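Local atomic coordinates of 2-nitropropane dioxygenase (Streptomyces ansochromogenes, PDB entry 3BW3), a protein that probably catalyses the FMN-dependent oxidative denitrification of alkyl nitronates with molecular oxygen, with propionate 3-nitronate as its presumed physiological substrate. Residues G177-T182 / R273-L278; A269-P274 / D296-T301; G250-A255 / M317-G322. The protein carries 1 engineered substitution. All blocks are in the same frame, centred on the assembly; numbering follows the deposited sequence.

Contact 1 (G177-T182 / R273-L278); sequences GGDQGT and RPARSL. Engineered in segment 177-182: D179 (natural residue His). With FMN (flavin mononucleotide), chain B.
R273 reaches along T182, the two side chains running past each other in opposite directions, and the end of the arginine closes on both oxygens of the threonine. R273 NH2 donates to the carbonyl T182 O at 2.6 Å, coming in tilted from the carbonyl plane, while weaker bonds join NH1 to the same oxygen and NH2 to T182 OG1. The aliphatic chain of R273 is extended from CG to NE. On T182, a chi1 of 58° sets OG1 between the backbone N and the carbonyl carbon; threonine suits the place because its hydroxyl sits on a short, branched stem close to its own carbonyl.

Beyond this polar end the backbones pair. Q180 N donates to P274 O at 3.0 Å in a nearly straight bond (163°), and water 1 donates to both P274 O and Q180 O. Having no N-H, P274 can offer this pairing its carbonyl alone. D179 and A275 form a non-hydrogen-bonded antiparallel pair whose side chains lie on the same face, and the small A275 CB packs 3.7 Å from D179 CA. D179 is an engineered replacement of histidine; its OD2 stands 4.0 Å from FMN N5. G178 and R276 make the hydrogen-bonded pair next to it, with R276 N to G178 O at 2.9 Å and G178 N to R276 O at 3.2 Å. R276 then turns its guanidinium away to V174 O and T264 OG1.

Glycine suits position 178 twice over: its phi is positive, and a CB would run into FMN C9. G177 N donates to FMN O5' at 3.1 Å. The arrangement is one edge of a small three-stranded antiparallel sheet, strand 178-179 pairing with the central strand 275-278, beside the FMN of a TIM-barrel nitronate monooxygenase.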
loop_
_atom_site.group_PDB
_atom_site.type_symbol
_atom_site.label_atom_id
_atom_site.label_comp_id
_atom_site.label_asym_id
_atom_site.label_seq_id
_atom_site.Cartn_x
_atom_site.Cartn_y
_atom_site.Cartn_z
ATOM N N GLY A 177 -1.527 -10.400 -3.578
ATOM C CA GLY A 177 -1.047 -11.157 -4.718
ATOM C C GLY A 177 -2.247 -11.598 -5.539
ATOM O O GLY A 177 -3.371 -11.619 -5.040
ATOM N N GLY A 178 -2.030 -11.940 -6.801
ATOM C CA GLY A 178 -3.142 -12.383 -7.622
ATOM C C GLY A 178 -4.105 -11.303 -8.093
ATOM O O GLY A 178 -3.765 -10.120 -8.155
ATOM N N ASP A 179 -5.322 -11.724 -8.407
ATOM C CA ASP A 179 -6.360 -10.840 -8.931
ATOM C C ASP A 179 -6.908 -9.791 -7.976
ATOM O O ASP A 179 -7.314 -10.114 -6.861
ATOM C CB ASP A 179 -7.542 -11.681 -9.431
ATOM C CG ASP A 179 -7.103 -12.869 -10.259
ATOM O OD1 ASP A 179 -7.251 -12.818 -11.497
ATOM O OD2 ASP A 179 -6.597 -13.849 -9.673
ATOM N N GLN A 180 -6.912 -8.532 -8.414
ATOM C CA GLN A 180 -7.494 -7.469 -7.605
ATOM C C GLN A 180 -8.989 -7.737 -7.750
ATOM O O GLN A 180 -9.459 -8.016 -8.853
ATOM C CB GLN A 180 -7.157 -6.088 -8.173
ATOM C CG GLN A 180 -5.798 -5.547 -7.753
ATOM C CD GLN A 180 -5.762 -5.118 -6.296
ATOM O OE1 GLN A 180 -5.038 -5.695 -5.485
ATOM N NE2 GLN A 180 -6.540 -4.100 -5.958
ATOM N N GLY A 181 -9.731 -7.675 -6.647
ATOM C CA GLY A 181 -11.156 -7.944 -6.716
ATOM C C GLY A 181 -12.032 -6.747 -7.043
ATOM O O GLY A 181 -13.173 -6.671 -6.579
ATOM N N THR A 182 -11.515 -5.812 -7.836
ATOM C CA THR A 182 -12.281 -4.625 -8.204
ATOM C C THR A 182 -13.596 -5.018 -8.891
ATOM O O THR A 182 -13.635 -5.950 -9.692
ATOM C CB THR A 182 -11.474 -3.713 -9.140
ATOM O OG1 THR A 182 -11.108 -4.445 -10.305
ATOM C CG2 THR A 182 -10.211 -3.224 -8.455
ATOM N N ARG A 273 -7.078 -7.962 -16.442
ATOM C CA ARG A 273 -7.573 -7.244 -15.274
ATOM C C ARG A 273 -6.353 -7.121 -14.370
ATOM O O ARG A 273 -5.515 -8.012 -14.347
ATOM C CB ARG A 273 -8.668 -8.061 -14.583
ATOM C CG ARG A 273 -9.771 -7.241 -13.944
ATOM C CD ARG A 273 -10.944 -8.153 -13.612
ATOM N NE ARG A 273 -12.210 -7.437 -13.499
ATOM C CZ ARG A 273 -12.571 -6.716 -12.446
ATOM N NH1 ARG A 273 -13.748 -6.103 -12.434
ATOM N NH2 ARG A 273 -11.760 -6.619 -11.404
ATOM N N PRO A 274 -6.231 -6.017 -13.620
ATOM C CA PRO A 274 -5.060 -5.867 -12.749
ATOM C C PRO A 274 -4.894 -7.003 -11.739
ATOM O O PRO A 274 -5.815 -7.309 -10.978
ATOM C CB PRO A 274 -5.300 -4.518 -12.075
ATOM C CG PRO A 274 -6.090 -3.754 -13.123
ATOM C CD PRO A 274 -7.068 -4.803 -13.600
ATOM N N ALA A 275 -3.712 -7.617 -11.749
ATOM C CA ALA A 275 -3.378 -8.717 -10.844
ATOM C C ALA A 275 -1.880 -8.646 -10.571
ATOM O O ALA A 275 -1.092 -8.466 -11.494
ATOM C CB ALA A 275 -3.742 -10.061 -11.482
ATOM N N ARG A 276 -1.487 -8.790 -9.310
ATOM C CA ARG A 276 -0.077 -8.693 -8.942
ATOM C C ARG A 276 0.718 -9.980 -9.164
ATOM O O ARG A 276 0.381 -11.048 -8.638
ATOM C CB ARG A 276 0.053 -8.241 -7.485
ATOM C CG ARG A 276 1.492 -7.972 -7.053
ATOM C CD ARG A 276 1.564 -7.401 -5.645
ATOM N NE ARG A 276 0.976 -6.067 -5.559
ATOM C CZ ARG A 276 1.565 -4.947 -5.984
ATOM N NH1 ARG A 276 2.773 -4.987 -6.530
ATOM N NH2 ARG A 276 0.937 -3.782 -5.868
ATOM N N SER A 277 1.797 -9.853 -9.930
ATOM C CA SER A 277 2.655 -10.981 -10.263
ATOM C C SER A 277 4.116 -10.573 -10.181
ATOM O O SER A 277 4.435 -9.390 -10.261
ATOM C CB SER A 277 2.346 -11.445 -11.690
ATOM O OG SER A 277 3.373 -12.264 -12.208
ATOM N N LEU A 278 5.000 -11.552 -10.013
ATOM C CA LEU A 278 6.430 -11.264 -9.980
ATOM C C LEU A 278 6.746 -10.793 -11.397
ATOM O O LEU A 278 6.180 -11.308 -12.358
ATOM C CB LEU A 278 7.231 -12.529 -9.654
ATOM C CG LEU A 278 7.059 -13.093 -8.242
ATOM C CD1 LEU A 278 7.717 -14.461 -8.145
ATOM C CD2 LEU A 278 7.679 -12.136 -7.235
HETATM N N1 FMN B . -8.903 -14.352 -4.734
HETATM C C2 FMN B . -10.171 -14.808 -5.098
HETATM O O2 FMN B . -11.168 -14.299 -4.590
HETATM N N3 FMN B . -10.313 -15.833 -6.022
HETATM C C4 FMN B . -9.228 -16.457 -6.617
HETATM O O4 FMN B . -9.406 -17.376 -7.433
HETATM C C4A FMN B . -7.928 -16.015 -6.248
HETATM N N5 FMN B . -6.785 -16.612 -6.782
HETATM C C5A FMN B . -5.500 -16.206 -6.400
HETATM C C6 FMN B . -4.365 -16.856 -6.949
HETATM C C7 FMN B . -3.023 -16.485 -6.584
HETATM C C7M FMN B . -2.036 -17.677 -6.561
HETATM C C8 FMN B . -2.919 -15.435 -5.595
HETATM C C8M FMN B . -1.775 -15.350 -4.584
HETATM C C9 FMN B . -4.053 -14.756 -5.056
HETATM C C9A FMN B . -5.352 -15.143 -5.452
HETATM N N10 FMN B . -6.510 -14.515 -4.923
HETATM C C10 FMN B . -7.790 -14.949 -5.298
HETATM C "C1'" FMN B . -6.391 -13.237 -4.086
HETATM C "C2'" FMN B . -6.508 -13.619 -2.593
HETATM O "O2'" FMN B . -7.883 -13.729 -2.250
HETATM C "C3'" FMN B . -5.897 -12.528 -1.644
HETATM O "O3'" FMN B . -6.606 -11.318 -1.923
HETATM C "C4'" FMN B . -4.385 -12.276 -1.837
HETATM O "O4'" FMN B . -3.730 -13.544 -1.970
HETATM C "C5'" FMN B . -3.804 -11.501 -0.618
HETATM O "O5'" FMN B . -2.385 -11.241 -0.755
HETATM P P FMN B . -1.134 -12.183 -0.245
HETATM O O1P FMN B . -1.985 -12.558 0.932
HETATM O O2P FMN B . -0.435 -10.854 -0.388
HETATM O O3P FMN B . -1.378 -12.980 -1.519
HETATM O O HOH W 1 -8.165 -8.322 -11.445
#

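Contact 2 (A269-P274 / D296-T301); sequences AFTGRP and DVHHLT. With NIE (nitroethane), chain C.
With chi1 at 71°, T301 holds OG1 between its own backbone N and carbonyl carbon and so presents the hydroxyl to F270 O, while H298, its CG anti to the backbone N (chi1 -179°), swings its imidazole past T271. The T301 bond is short, OG1 to F270 O at 2.6 Å, and lies in the carbonyl plane on a lone pair. H298 CA also directs its hydrogen at F270 O, a CA-H...O contact of 3.5 Å, so one loop carbonyl faces two parts of the helix. A valine in place of T301 has no hydroxyl to give, and F270 O would probably be left without this donor, the loop less firmly tied to the helix.

The helix is the start of 296-311, and the loop 269-274 joins two strands of the small antiparallel sheet beside the TIM barrel; their meeting sets H298, a residue of the nitroethane pocket, in place. V297 wedges against the loop backbone: CB lies 3.3 Å from T271 O, and CG2 touches G272 CA at 3.6 Å. A residue with a CB at 272 would collide with that methyl, and the backbone there, with phi at 91°, suits glycine in its own right.

The T271 and H298 side chains cross obliquely, T271 CG2 coming in the plane of the imidazole to its edge at CD2, 3.8 Å away. The methyl thus flanks the ring without covering a face, and the ring of Y44 stacks with the imidazole. Histidine combines a flat ring that can stack with an N-H to offer: NE2 makes a weak hydrogen bond to nitroethane O5 at 3.1 Å.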
loop_
_atom_site.group_PDB
_atom_site.type_symbol
_atom_site.label_atom_id
_atom_site.label_comp_id
_atom_site.label_asym_id
_atom_site.label_seq_id
_atom_site.Cartn_x
_atom_site.Cartn_y
_atom_site.Cartn_z
ATOM N N ALA A 269 -1.493 -8.207 -18.189
ATOM C CA ALA A 269 -0.859 -9.093 -19.157
ATOM C C ALA A 269 -1.456 -10.491 -19.279
ATOM O O ALA A 269 -1.704 -10.972 -20.382
ATOM C CB ALA A 269 0.634 -9.197 -18.851
ATOM N N PHE A 270 -1.704 -11.131 -18.144
ATOM C CA PHE A 270 -2.219 -12.495 -18.126
ATOM C C PHE A 270 -3.729 -12.696 -18.175
ATOM O O PHE A 270 -4.211 -13.628 -18.826
ATOM C CB PHE A 270 -1.670 -13.214 -16.892
ATOM C CG PHE A 270 -0.170 -13.259 -16.840
ATOM C CD1 PHE A 270 0.537 -14.159 -17.621
ATOM C CD2 PHE A 270 0.534 -12.378 -16.030
ATOM C CE1 PHE A 270 1.928 -14.183 -17.600
ATOM C CE2 PHE A 270 1.926 -12.392 -15.999
ATOM C CZ PHE A 270 2.623 -13.297 -16.787
ATOM N N THR A 271 -4.475 -11.832 -17.500
ATOM C CA THR A 271 -5.924 -11.995 -17.441
ATOM C C THR A 271 -6.768 -10.873 -18.041
ATOM O O THR A 271 -7.953 -11.076 -18.325
ATOM C CB THR A 271 -6.367 -12.183 -15.983
ATOM O OG1 THR A 271 -6.159 -10.959 -15.265
ATOM C CG2 THR A 271 -5.549 -13.285 -15.316
ATOM N N GLY A 272 -6.171 -9.694 -18.221
ATOM C CA GLY A 272 -6.911 -8.573 -18.769
ATOM C C GLY A 272 -7.541 -7.743 -17.666
ATOM O O GLY A 272 -8.426 -6.925 -17.911
ATOM N N ARG A 273 -7.078 -7.962 -16.442
ATOM C CA ARG A 273 -7.573 -7.244 -15.274
ATOM C C ARG A 273 -6.353 -7.121 -14.370
ATOM O O ARG A 273 -5.515 -8.012 -14.347
ATOM C CB ARG A 273 -8.668 -8.061 -14.583
ATOM C CG ARG A 273 -9.771 -7.241 -13.944
ATOM C CD ARG A 273 -10.944 -8.153 -13.612
ATOM N NE ARG A 273 -12.210 -7.437 -13.499
ATOM C CZ ARG A 273 -12.571 -6.716 -12.446
ATOM N NH1 ARG A 273 -13.748 -6.103 -12.434
ATOM N NH2 ARG A 273 -11.760 -6.619 -11.404
ATOM N N PRO A 274 -6.231 -6.017 -13.620
ATOM C CA PRO A 274 -5.060 -5.867 -12.749
ATOM C C PRO A 274 -4.894 -7.003 -11.739
ATOM O O PRO A 274 -5.815 -7.309 -10.978
ATOM C CB PRO A 274 -5.300 -4.518 -12.075
ATOM C CG PRO A 274 -6.090 -3.754 -13.123
ATOM C CD PRO A 274 -7.068 -4.803 -13.600
ATOM N N ASP A 296 -11.660 -12.268 -21.159
ATOM C CA ASP A 296 -11.181 -12.414 -22.535
ATOM C C ASP A 296 -9.685 -12.717 -22.629
ATOM O O ASP A 296 -9.273 -13.677 -23.284
ATOM C CB ASP A 296 -11.468 -11.142 -23.336
ATOM C CG ASP A 296 -12.940 -10.765 -23.338
ATOM O OD1 ASP A 296 -13.495 -10.495 -22.248
ATOM O OD2 ASP A 296 -13.540 -10.736 -24.433
ATOM N N VAL A 297 -8.871 -11.885 -21.986
ATOM C CA VAL A 297 -7.424 -12.071 -22.025
ATOM C C VAL A 297 -7.010 -13.365 -21.325
ATOM O O VAL A 297 -6.100 -14.058 -21.780
ATOM C CB VAL A 297 -6.694 -10.860 -21.399
ATOM C CG1 VAL A 297 -5.197 -11.121 -21.338
ATOM C CG2 VAL A 297 -6.963 -9.611 -22.236
ATOM N N HIS A 298 -7.686 -13.699 -20.231
ATOM C CA HIS A 298 -7.376 -14.933 -19.516
ATOM C C HIS A 298 -7.571 -16.139 -20.439
ATOM O O HIS A 298 -6.764 -17.069 -20.432
ATOM C CB HIS A 298 -8.261 -15.086 -18.271
ATOM C CG HIS A 298 -7.973 -16.329 -17.484
ATOM N ND1 HIS A 298 -8.488 -17.562 -17.822
ATOM C CD2 HIS A 298 -7.174 -16.537 -16.410
ATOM C CE1 HIS A 298 -8.016 -18.476 -16.991
ATOM N NE2 HIS A 298 -7.216 -17.880 -16.126
ATOM N N HIS A 299 -8.640 -16.125 -21.231
ATOM C CA HIS A 299 -8.902 -17.228 -22.155
ATOM C C HIS A 299 -7.782 -17.276 -23.182
ATOM O O HIS A 299 -7.301 -18.342 -23.566
ATOM C CB HIS A 299 -10.225 -17.028 -22.908
ATOM C CG HIS A 299 -11.437 -16.969 -22.030
ATOM N ND1 HIS A 299 -11.546 -17.683 -20.856
ATOM C CD2 HIS A 299 -12.616 -16.319 -22.186
ATOM C CE1 HIS A 299 -12.738 -17.473 -20.324
ATOM N NE2 HIS A 299 -13.406 -16.649 -21.111
ATOM N N LEU A 300 -7.382 -16.094 -23.629
ATOM C CA LEU A 300 -6.341 -15.944 -24.635
ATOM C C LEU A 300 -4.972 -16.503 -24.223
ATOM O O LEU A 300 -4.321 -17.192 -25.005
ATOM C CB LEU A 300 -6.206 -14.461 -24.972
ATOM C CG LEU A 300 -5.687 -14.029 -26.338
ATOM C CD1 LEU A 300 -6.642 -14.491 -27.427
ATOM C CD2 LEU A 300 -5.562 -12.512 -26.355
ATOM N N THR A 301 -4.544 -16.214 -22.999
ATOM C CA THR A 301 -3.230 -16.653 -22.525
ATOM C C THR A 301 -3.147 -17.992 -21.786
ATOM O O THR A 301 -2.043 -18.455 -21.493
ATOM C CB THR A 301 -2.599 -15.597 -21.596
ATOM O OG1 THR A 301 -3.314 -15.575 -20.358
ATOM C CG2 THR A 301 -2.657 -14.214 -22.227
HETATM N N3 NIE C . -5.324 -18.553 -12.759
HETATM C C1 NIE C . -6.364 -20.484 -13.915
HETATM C C2 NIE C . -5.062 -19.806 -13.467
HETATM O O4 NIE C . -5.091 -18.484 -11.564
HETATM O O5 NIE C . -5.755 -17.576 -13.353
#

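Contact 3 (G250-A255 / M317-G322); sequences GPHKRA and MALWAG. With FMN (flavin mononucleotide), chain B; NIE (nitroethane), chain C.
H252 lies against L319 and points its NE2 at W320 O, burying more surface here than any other residue of the two segments. The bond from H252 NE2 to W320 O is 2.8 Å long and nearly straight (162°), the oxygen lying in the ring plane. CG anti to the backbone N (chi1 -171°) carries the imidazole off the helix toward the loop. Histidine fits because it joins a donor at its rim to a flat face for packing: L319 CA sits over that face, 4.1 Å from the ring centroid, in a CH-pi contact. So bonded and packed, the ring has little freedom to turn.

L319 also meets the helix through its branched end. CD1 touches A255 CB at 4.1 Å, and CD2 packs beside H252 CA, so the two methyls reach different residues of the short helix 250-255. A255, three residues after H252, is small enough to let the leucine come close.

The loop that receives the helix is tightly folded: A318 and L319 are centres of consecutive inverse gamma turns, the second closed by a weak bond from W320 N to A318 O. This kinked segment runs between the helix 250-255 and the flavin, part of the wall of the cofactor and nitroethane pockets in this TIM-barrel enzyme.

M317 supplies the flexible filler at the other end. SD lies 3.9 Å from P251 CB, and the bend at chi3 (60°) turns CE to 4.1 Å from H252 CB.

W320, held by its carbonyl, sends its indole the other way. Its CB packs 3.5 Å from FMN C7, and NE1 makes a weak hydrogen bond to nitroethane O4 at 3.4 Å.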
loop_
_atom_site.group_PDB
_atom_site.type_symbol
_atom_site.label_atom_id
_atom_site.label_comp_id
_atom_site.label_asym_id
_atom_site.label_seq_id
_atom_site.Cartn_x
_atom_site.Cartn_y
_atom_site.Cartn_z
ATOM N N GLY A 250 5.871 -26.111 -9.288
ATOM C CA GLY A 250 7.170 -25.952 -8.658
ATOM C C GLY A 250 7.868 -24.663 -9.059
ATOM O O GLY A 250 8.475 -24.010 -8.213
ATOM N N PRO A 251 7.818 -24.272 -10.347
ATOM C CA PRO A 251 8.468 -23.038 -10.799
ATOM C C PRO A 251 7.873 -21.796 -10.127
ATOM O O PRO A 251 8.574 -20.816 -9.874
ATOM C CB PRO A 251 8.216 -23.045 -12.307
ATOM C CG PRO A 251 8.191 -24.498 -12.630
ATOM C CD PRO A 251 7.347 -25.056 -11.502
ATOM N N HIS A 252 6.574 -21.848 -9.849
ATOM C CA HIS A 252 5.891 -20.729 -9.212
ATOM C C HIS A 252 6.320 -20.623 -7.749
ATOM O O HIS A 252 6.655 -19.540 -7.273
ATOM C CB HIS A 252 4.374 -20.915 -9.329
ATOM C CG HIS A 252 3.578 -19.719 -8.901
ATOM N ND1 HIS A 252 2.235 -19.585 -9.178
ATOM C CD2 HIS A 252 3.928 -18.617 -8.195
ATOM C CE1 HIS A 252 1.791 -18.455 -8.660
ATOM N NE2 HIS A 252 2.798 -17.849 -8.057
ATOM N N LYS A 253 6.317 -21.745 -7.037
ATOM C CA LYS A 253 6.726 -21.744 -5.636
ATOM C C LYS A 253 8.168 -21.269 -5.485
ATOM O O LYS A 253 8.473 -20.471 -4.603
ATOM C CB LYS A 253 6.598 -23.142 -5.025
ATOM C CG LYS A 253 5.175 -23.651 -4.844
ATOM C CD LYS A 253 5.195 -24.984 -4.113
ATOM C CE LYS A 253 3.797 -25.484 -3.819
ATOM N NZ LYS A 253 3.828 -26.799 -3.120
ATOM N N ARG A 254 9.053 -21.764 -6.346
ATOM C CA ARG A 254 10.468 -21.399 -6.295
ATOM C C ARG A 254 10.712 -19.916 -6.576
ATOM O O ARG A 254 11.581 -19.294 -5.965
ATOM C CB ARG A 254 11.272 -22.245 -7.296
ATOM C CG ARG A 254 11.346 -23.742 -6.946
ATOM C CD ARG A 254 12.335 -24.490 -7.835
ATOM N NE ARG A 254 11.821 -24.760 -9.179
ATOM C CZ ARG A 254 11.043 -25.797 -9.487
ATOM N NH1 ARG A 254 10.683 -26.665 -8.551
ATOM N NH2 ARG A 254 10.642 -25.983 -10.736
ATOM N N ALA A 255 9.936 -19.351 -7.494
ATOM C CA ALA A 255 10.085 -17.947 -7.864
ATOM C C ALA A 255 9.847 -16.978 -6.706
ATOM O O ALA A 255 10.456 -15.915 -6.648
ATOM C CB ALA A 255 9.144 -17.617 -9.021
ATOM N N MET A 317 4.945 -17.709 -17.095
ATOM C CA MET A 317 3.849 -18.015 -16.194
ATOM C C MET A 317 3.317 -16.799 -15.462
ATOM O O MET A 317 3.994 -15.771 -15.365
ATOM C CB MET A 317 4.299 -19.053 -15.165
ATOM C CG MET A 317 4.669 -20.407 -15.750
ATOM S SD MET A 317 5.353 -21.501 -14.493
ATOM C CE MET A 317 3.963 -21.589 -13.333
ATOM N N ALA A 318 2.087 -16.922 -14.959
ATOM C CA ALA A 318 1.462 -15.857 -14.181
ATOM C C ALA A 318 1.936 -16.107 -12.758
ATOM O O ALA A 318 1.298 -16.828 -12.002
ATOM C CB ALA A 318 -0.054 -15.963 -14.252
ATOM N N LEU A 319 3.068 -15.514 -12.400
ATOM C CA LEU A 319 3.643 -15.706 -11.077
ATOM C C LEU A 319 2.956 -14.869 -9.986
ATOM O O LEU A 319 3.579 -14.010 -9.367
ATOM C CB LEU A 319 5.144 -15.394 -11.142
ATOM C CG LEU A 319 5.943 -16.189 -12.191
ATOM C CD1 LEU A 319 7.388 -15.719 -12.220
ATOM C CD2 LEU A 319 5.892 -17.675 -11.865
ATOM N N TRP A 320 1.674 -15.130 -9.748
ATOM C CA TRP A 320 0.911 -14.397 -8.734
ATOM C C TRP A 320 1.653 -14.366 -7.396
ATOM O O TRP A 320 2.108 -15.403 -6.907
ATOM C CB TRP A 320 -0.450 -15.055 -8.514
ATOM C CG TRP A 320 -1.305 -15.204 -9.738
ATOM C CD1 TRP A 320 -2.091 -16.279 -10.050
ATOM C CD2 TRP A 320 -1.498 -14.248 -10.790
ATOM N NE1 TRP A 320 -2.759 -16.051 -11.226
ATOM C CE2 TRP A 320 -2.415 -14.814 -11.703
ATOM C CE3 TRP A 320 -0.985 -12.971 -11.051
ATOM C CZ2 TRP A 320 -2.833 -14.147 -12.859
ATOM C CZ3 TRP A 320 -1.399 -12.306 -12.202
ATOM C CH2 TRP A 320 -2.314 -12.898 -13.092
ATOM N N ALA A 321 1.752 -13.182 -6.797
ATOM C CA ALA A 321 2.445 -13.031 -5.521
ATOM C C ALA A 321 2.247 -11.643 -4.910
ATOM O O ALA A 321 2.325 -10.630 -5.608
ATOM C CB ALA A 321 3.936 -13.296 -5.709
ATOM N N GLY A 322 1.994 -11.609 -3.603
ATOM C CA GLY A 322 1.815 -10.348 -2.907
ATOM C C GLY A 322 3.185 -9.759 -2.630
ATOM O O GLY A 322 4.199 -10.423 -2.853
HETATM N N1 FMN B . -8.903 -14.352 -4.734
HETATM C C2 FMN B . -10.171 -14.808 -5.098
HETATM O O2 FMN B . -11.168 -14.299 -4.590
HETATM N N3 FMN B . -10.313 -15.833 -6.022
HETATM C C4 FMN B . -9.228 -16.457 -6.617
HETATM O O4 FMN B . -9.406 -17.376 -7.433
HETATM C C4A FMN B . -7.928 -16.015 -6.248
HETATM N N5 FMN B . -6.785 -16.612 -6.782
HETATM C C5A FMN B . -5.500 -16.206 -6.400
HETATM C C6 FMN B . -4.365 -16.856 -6.949
HETATM C C7 FMN B . -3.023 -16.485 -6.584
HETATM C C7M FMN B . -2.036 -17.677 -6.561
HETATM C C8 FMN B . -2.919 -15.435 -5.595
HETATM C C8M FMN B . -1.775 -15.350 -4.584
HETATM C C9 FMN B . -4.053 -14.756 -5.056
HETATM C C9A FMN B . -5.352 -15.143 -5.452
HETATM N N10 FMN B . -6.510 -14.515 -4.923
HETATM C C10 FMN B . -7.790 -14.949 -5.298
HETATM C "C1'" FMN B . -6.391 -13.237 -4.086
HETATM C "C2'" FMN B . -6.508 -13.619 -2.593
HETATM O "O2'" FMN B . -7.883 -13.729 -2.250
HETATM C "C3'" FMN B . -5.897 -12.528 -1.644
HETATM O "O3'" FMN B . -6.606 -11.318 -1.923
HETATM C "C4'" FMN B . -4.385 -12.276 -1.837
HETATM O "O4'" FMN B . -3.730 -13.544 -1.970
HETATM C "C5'" FMN B . -3.804 -11.501 -0.618
HETATM O "O5'" FMN B . -2.385 -11.241 -0.755
HETATM P P FMN B . -1.134 -12.183 -0.245
HETATM O O1P FMN B . -1.985 -12.558 0.932
HETATM O O2P FMN B . -0.435 -10.854 -0.388
HETATM O O3P FMN B . -1.378 -12.980 -1.519
HETATM N N3 NIE C . -5.324 -18.553 -12.759
HETATM C C1 NIE C . -6.364 -20.484 -13.915
HETATM C C2 NIE C . -5.062 -19.806 -13.467
HETATM O O4 NIE C . -5.091 -18.484 -11.564
HETATM O O5 NIE C . -5.755 -17.576 -13.353
#

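In the fold
Contacts 1 and 3 are joined backbone to backbone: L278 N lies 2.9 Å from L319 O and A321 N 3.1 Å from R276 O, probable hydrogen bonds that lay loop 317-322 along strand 275-278. The loop of contact 2 runs straight into the strand of contact 1, R273 and P274 belonging to both, with the contact centres about 11 Å apart. The W320 indole brings all three together, CZ3 touching A275 CB at 3.3 Å and CZ2 touching T271 CG2 at 3.8 Å. F270 CG packs on A318 CB at 3.7 Å. Contacts 1 and 3 both border FMN; contacts 2 and 3 supply H298 and W320 to nitroethane, which R305 also binds.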